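Local coordinates for protein succinylglutamate desuccinylase/aspartoacylase (Ruegeria sp. TM1040, PDB 3NA6) that probably hydrolyses the amide bond of N-acylated amino acids such as succinylglutamate, as a member of the zinc-dependent succinylglutamate desuccinylase/aspartoacylase family, at residues E276-G281 against Y300-S305. Sequence-based numbering, arbitrary orientation.
Sequences EPVQEG and YRARRS
Three hydrogen bonds join Glu280 and Gly281 to Arg301, Ala302 and Ser305, where the links from strand 277-278 to 283-288 and from 298-301 to 306-312 run side by side. One is backbone to backbone: Gly281 N to Ala302 O, 2.6 Å, fairly straight (163° at H), the donor tilted out of the carbonyl plane. Gly281 takes a positive phi, at which a side chain would press on the carbonyl oxygen of Glu280. The other two use side chains. Ser305 OG, turned beside its own backbone N (chi1 -60°), meets the Glu280 amide and accepts from Glu280 N at 3.1 Å (152° at H). Arg301, extended from CG to NE, brings NH1 to Gly281 O at 2.9 Å; the oxygen lies at the guanidinium edge, in its plane, while NH2 is salt-bridged to Glu299. Apolar contact is slight: Val278 CG2 rests 3.9 Å from Ala302 CB, and this methyl also touches Gln279 O at 3.7 Å. A weak CA-H...O approach from Ser305 CA to Val278 O (3.3 Å, 131° at H) lies beside the backbone hydrogen bonding of Val278 with Gly306. The contact thus joins two links between antiparallel sheets of the C-terminal beta region. The chemistry implies a largely polar junction: 276-281 offers main-chain N-H and C=O groups, and 300-305 answers with one carbonyl and two side chains.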
loop_
_atom_site.group_PDB
_atom_site.type_symbol
_atom_site.label_atom_id
_atom_site.label_comp_id
_atom_site.label_asym_id
_atom_site.label_seq_id
_atom_site.Cartn_x
_atom_site.Cartn_y
_atom_site.Cartn_z
ATOM N N GLU A 276 -17.650 2.724 -36.365
ATOM C CA GLU A 276 -17.316 3.448 -37.593
ATOM C C GLU A 276 -16.431 2.629 -38.522
ATOM O O GLU A 276 -15.658 1.793 -38.071
ATOM C CB GLU A 276 -16.649 4.788 -37.257
ATOM C CG GLU A 276 -17.571 5.744 -36.548
ATOM C CD GLU A 276 -16.902 7.051 -36.101
ATOM O OE1 GLU A 276 -15.658 7.220 -36.249
ATOM O OE2 GLU A 276 -17.643 7.920 -35.590
ATOM N N PRO A 277 -16.548 2.856 -39.838
ATOM C CA PRO A 277 -15.801 2.064 -40.820
ATOM C C PRO A 277 -14.305 2.410 -40.944
ATOM O O PRO A 277 -13.887 3.529 -40.660
ATOM C CB PRO A 277 -16.524 2.361 -42.147
ATOM C CG PRO A 277 -17.160 3.677 -41.957
ATOM C CD PRO A 277 -17.380 3.892 -40.468
ATOM N N VAL A 278 -13.511 1.421 -41.345
ATOM C CA VAL A 278 -12.120 1.634 -41.727
ATOM C C VAL A 278 -11.797 0.767 -42.939
ATOM O O VAL A 278 -12.359 -0.317 -43.104
ATOM C CB VAL A 278 -11.128 1.251 -40.591
ATOM C CG1 VAL A 278 -11.403 2.067 -39.335
ATOM C CG2 VAL A 278 -11.197 -0.250 -40.296
ATOM N N GLN A 279 -10.915 1.261 -43.792
ATOM C CA GLN A 279 -10.420 0.490 -44.933
ATOM C C GLN A 279 -9.081 -0.125 -44.565
ATOM O O GLN A 279 -8.328 0.421 -43.721
ATOM C CB GLN A 279 -10.227 1.402 -46.146
ATOM C CG GLN A 279 -11.521 2.011 -46.672
ATOM C CD GLN A 279 -12.461 0.957 -47.222
ATOM O OE1 GLN A 279 -13.521 0.684 -46.641
ATOM N NE2 GLN A 279 -12.062 0.333 -48.336
ATOM N N GLU A 280 -8.764 -1.239 -45.217
ATOM C CA GLU A 280 -7.477 -1.902 -45.024
ATOM C C GLU A 280 -6.341 -0.893 -45.158
ATOM O O GLU A 280 -6.342 -0.111 -46.062
ATOM C CB GLU A 280 -7.300 -3.033 -46.044
ATOM C CG GLU A 280 -6.023 -3.840 -45.861
ATOM C CD GLU A 280 -5.768 -4.778 -47.022
ATOM O OE1 GLU A 280 -5.480 -4.288 -48.130
ATOM O OE2 GLU A 280 -5.851 -6.002 -46.825
ATOM N N GLY A 281 -5.402 -0.884 -44.223
ATOM C CA GLY A 281 -4.293 0.082 -44.260
ATOM C C GLY A 281 -4.576 1.450 -43.661
ATOM O O GLY A 281 -3.657 2.221 -43.461
ATOM N N TYR A 300 -0.752 2.214 -35.698
ATOM C CA TYR A 300 -1.362 0.911 -35.846
ATOM C C TYR A 300 -2.419 1.024 -36.954
ATOM O O TYR A 300 -3.316 1.879 -36.894
ATOM C CB TYR A 300 -1.874 0.393 -34.485
ATOM C CG TYR A 300 -0.694 0.121 -33.547
ATOM C CD1 TYR A 300 0.035 -1.064 -33.660
ATOM C CD2 TYR A 300 -0.249 1.072 -32.620
ATOM C CE1 TYR A 300 1.151 -1.315 -32.845
ATOM C CE2 TYR A 300 0.881 0.821 -31.778
ATOM C CZ TYR A 300 1.584 -0.362 -31.924
ATOM O OH TYR A 300 2.688 -0.667 -31.134
ATOM N N ARG A 301 -2.252 0.200 -37.995
ATOM C CA ARG A 301 -3.081 0.265 -39.208
ATOM C C ARG A 301 -4.004 -0.945 -39.347
ATOM O O ARG A 301 -3.709 -2.016 -38.822
ATOM C CB ARG A 301 -2.193 0.419 -40.437
ATOM C CG ARG A 301 -1.599 1.791 -40.496
ATOM C CD ARG A 301 -0.777 2.063 -41.729
ATOM N NE ARG A 301 -0.238 3.414 -41.602
ATOM C CZ ARG A 301 -0.884 4.517 -41.957
ATOM N NH1 ARG A 301 -2.085 4.453 -42.526
ATOM N NH2 ARG A 301 -0.314 5.686 -41.759
ATOM N N ALA A 302 -5.148 -0.755 -40.005
ATOM C CA ALA A 302 -6.117 -1.842 -40.159
ATOM C C ALA A 302 -5.567 -2.872 -41.147
ATOM O O ALA A 302 -5.048 -2.516 -42.212
ATOM C CB ALA A 302 -7.465 -1.316 -40.610
ATOM N N ARG A 303 -5.626 -4.134 -40.745
ATOM C CA ARG A 303 -5.143 -5.259 -41.547
ATOM C C ARG A 303 -6.175 -5.651 -42.614
ATOM O O ARG A 303 -5.843 -6.316 -43.589
ATOM C CB ARG A 303 -4.816 -6.458 -40.640
ATOM C CG ARG A 303 -6.049 -7.267 -40.168
ATOM C CD ARG A 303 -5.797 -8.032 -38.852
ATOM N NE ARG A 303 -7.013 -8.655 -38.320
ATOM C CZ ARG A 303 -7.586 -9.762 -38.803
ATOM N NH1 ARG A 303 -7.079 -10.396 -39.851
ATOM N NH2 ARG A 303 -8.686 -10.240 -38.241
ATOM N N ARG A 304 -7.417 -5.218 -42.425
ATOM C CA ARG A 304 -8.499 -5.434 -43.392
ATOM C C ARG A 304 -9.615 -4.406 -43.196
ATOM O O ARG A 304 -9.666 -3.707 -42.178
ATOM C CB ARG A 304 -9.091 -6.808 -43.167
ATOM C CG ARG A 304 -9.721 -6.910 -41.790
ATOM C CD ARG A 304 -10.188 -8.303 -41.518
ATOM N NE ARG A 304 -10.914 -8.362 -40.263
ATOM C CZ ARG A 304 -11.866 -9.254 -39.985
ATOM N NH1 ARG A 304 -12.218 -10.185 -40.876
ATOM N NH2 ARG A 304 -12.485 -9.209 -38.809
ATOM N N SER A 305 -10.542 -4.347 -44.138
ATOM C CA SER A 305 -11.630 -3.404 -44.051
ATOM C C SER A 305 -12.692 -3.873 -43.064
ATOM O O SER A 305 -12.892 -5.063 -42.849
ATOM C CB SER A 305 -12.242 -3.182 -45.420
ATOM O OG SER A 305 -11.253 -2.674 -46.307
#